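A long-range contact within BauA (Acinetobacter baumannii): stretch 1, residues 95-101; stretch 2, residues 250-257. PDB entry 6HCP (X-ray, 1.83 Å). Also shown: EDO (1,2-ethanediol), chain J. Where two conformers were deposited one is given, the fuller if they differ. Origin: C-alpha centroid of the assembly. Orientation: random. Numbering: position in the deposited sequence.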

# COMPACT_ATOMS: atom_id res chain seq x y z
N GLY A 95 -14.65 -3.29 15.73
CA GLY A 95 -13.99 -2.50 14.68
C GLY A 95 -14.51 -2.74 13.26
O GLY A 95 -13.87 -2.33 12.30
N ALA A 96 -15.73 -3.28 13.12
CA ALA A 96 -16.33 -3.48 11.82
C ALA A 96 -16.70 -2.13 11.21
O ALA A 96 -16.96 -1.14 11.92
CB ALA A 96 -17.54 -4.38 11.91
N SER A 97 -16.72 -2.10 9.88
CA SER A 97 -17.20 -0.95 9.13
C SER A 97 -18.67 -1.15 8.74
O SER A 97 -19.04 -2.18 8.19
CB SER A 97 -16.34 -0.74 7.87
OG SER A 97 -16.96 0.21 7.01
N GLY A 98 -19.48 -0.11 8.94
CA GLY A 98 -20.84 -0.08 8.42
C GLY A 98 -21.75 -1.10 9.08
O GLY A 98 -22.66 -1.62 8.45
N GLY A 99 -21.58 -1.29 10.40
CA GLY A 99 -22.54 -2.03 11.18
C GLY A 99 -23.83 -1.25 11.36
O GLY A 99 -23.90 -0.05 11.04
N TRP A 100 -24.84 -1.92 11.90
CA TRP A 100 -26.13 -1.27 12.15
C TRP A 100 -26.10 -0.40 13.41
O TRP A 100 -27.02 0.39 13.65
CB TRP A 100 -27.24 -2.32 12.19
CG TRP A 100 -26.96 -3.49 13.08
CD1 TRP A 100 -26.43 -4.70 12.73
CD2 TRP A 100 -27.23 -3.57 14.49
NE1 TRP A 100 -26.34 -5.51 13.82
CE2 TRP A 100 -26.90 -4.88 14.89
CE3 TRP A 100 -27.81 -2.71 15.42
CZ2 TRP A 100 -27.00 -5.30 16.22
CZ3 TRP A 100 -27.91 -3.12 16.74
CH2 TRP A 100 -27.48 -4.38 17.13
N SER A 101 -25.04 -0.51 14.21
CA SER A 101 -24.80 0.40 15.33
C SER A 101 -23.30 0.43 15.62
O SER A 101 -22.57 -0.46 15.19
CB SER A 101 -25.55 0.01 16.59
OG SER A 101 -24.89 -1.05 17.28
N HIS A 250 -27.27 6.19 7.42
CA HIS A 250 -27.75 5.24 6.44
C HIS A 250 -26.55 4.46 5.87
O HIS A 250 -25.61 5.07 5.39
CB HIS A 250 -28.53 5.94 5.33
CG HIS A 250 -29.07 5.01 4.30
ND1 HIS A 250 -30.42 4.71 4.21
CD2 HIS A 250 -28.46 4.28 3.35
CE1 HIS A 250 -30.61 3.85 3.22
NE2 HIS A 250 -29.42 3.58 2.67
N VAL A 251 -26.64 3.13 5.89
CA VAL A 251 -25.61 2.28 5.30
C VAL A 251 -26.30 1.33 4.33
O VAL A 251 -27.23 0.62 4.68
CB VAL A 251 -24.81 1.47 6.34
CG1 VAL A 251 -23.71 0.65 5.66
CG2 VAL A 251 -24.23 2.37 7.42
N ASP A 252 -25.86 1.37 3.07
CA ASP A 252 -26.16 0.34 2.08
C ASP A 252 -25.01 -0.66 2.10
O ASP A 252 -23.86 -0.26 2.17
CB ASP A 252 -26.33 0.95 0.68
CG ASP A 252 -27.61 1.78 0.50
OD1 ASP A 252 -28.65 1.37 1.02
OD2 ASP A 252 -27.53 2.85 -0.12
N GLY A 253 -25.34 -1.95 2.10
CA GLY A 253 -24.36 -2.99 2.34
C GLY A 253 -23.95 -3.03 3.80
O GLY A 253 -22.76 -3.08 4.15
N VAL A 254 -24.96 -3.00 4.68
CA VAL A 254 -24.73 -3.02 6.12
C VAL A 254 -24.13 -4.38 6.52
O VAL A 254 -24.50 -5.44 5.98
CB VAL A 254 -26.04 -2.73 6.88
CG1 VAL A 254 -27.11 -3.77 6.59
CG2 VAL A 254 -25.82 -2.64 8.39
N THR A 255 -23.23 -4.36 7.50
CA THR A 255 -22.60 -5.60 7.98
C THR A 255 -23.34 -6.10 9.23
O THR A 255 -23.51 -5.37 10.22
CB THR A 255 -21.09 -5.42 8.14
OG1 THR A 255 -20.56 -6.72 8.39
CG2 THR A 255 -20.70 -4.46 9.24
N ARG A 256 -23.84 -7.34 9.14
CA ARG A 256 -24.64 -8.01 10.17
C ARG A 256 -23.80 -9.02 10.94
O ARG A 256 -24.10 -9.36 12.10
CB ARG A 256 -25.86 -8.68 9.53
CG ARG A 256 -26.77 -9.43 10.50
CD ARG A 256 -27.40 -8.46 11.50
NE ARG A 256 -28.44 -9.06 12.32
CZ ARG A 256 -29.30 -8.37 13.08
NH1 ARG A 256 -29.32 -7.04 13.07
NH2 ARG A 256 -30.24 -9.02 13.73
N GLY A 257 -22.78 -9.58 10.28
CA GLY A 257 -21.95 -10.64 10.84
C GLY A 257 -22.52 -12.03 10.64
O GLY A 257 -23.61 -12.23 10.08
C1 EDO J . -31.71 -4.42 16.36
O1 EDO J . -32.17 -5.42 17.27
C2 EDO J . -30.79 -5.10 15.36
O2 EDO J . -31.26 -4.93 14.01
O HOH W 1 -24.93 -7.89 14.04

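Residues 95-101 and 250-257 of BauA, at least 152 positions apart where they touch, bury 360 Å² between them, and T255, W100 and G98 account for most of it. The one direct hydrogen bond across the contact runs from T255 N to G98 O, 3.0 Å long and nearly straight at 169°. The same carbonyl also receives a CA-H...O contact from V254 CA at 3.4 Å, so a single oxygen engages two successive residues of the opposing loop.

G98 is buried and adopts a positive phi (68°), which by itself favours glycine. The packing adds a second reason: a CB here would point toward the other stretch and lie only 3.3 Å from V251 CG1. V251 CG1 lies 3.7 Å and V254 CG2 3.3 Å from G98 O, so both valines pack against this carbonyl.

T255 holds its place with its methyl as well as its backbone. With chi1 in the t rotamer, T255 CG2 comes within 3.0 Å of S97 O, a close van der Waals approach, and lies 3.5 Å from G99 N and 4.1 Å from A96 CB. A compact, branched side chain thus fits closely along the loop.

W100 makes the contact at the other end. Its CA-to-CB bond points sideways, but the p rotamer brings the indole nearer to the second stretch, while W100 CB packs 4.1 Å from V254 CG2. The CA-to-CB bond of R256 points away, yet the end of its side chain also comes nearer, placing NH1 over one face of the indole. Although W100 NE1 and R256 NH1 are 3.4 Å apart, both are donors and do not hydrogen-bond. Instead, a water accepts from W100 NE1 (2.8 Å) and donates to R256 O (2.6 Å), while R256 NH1 donates to O2 of the ethanediol at 3.0 Å.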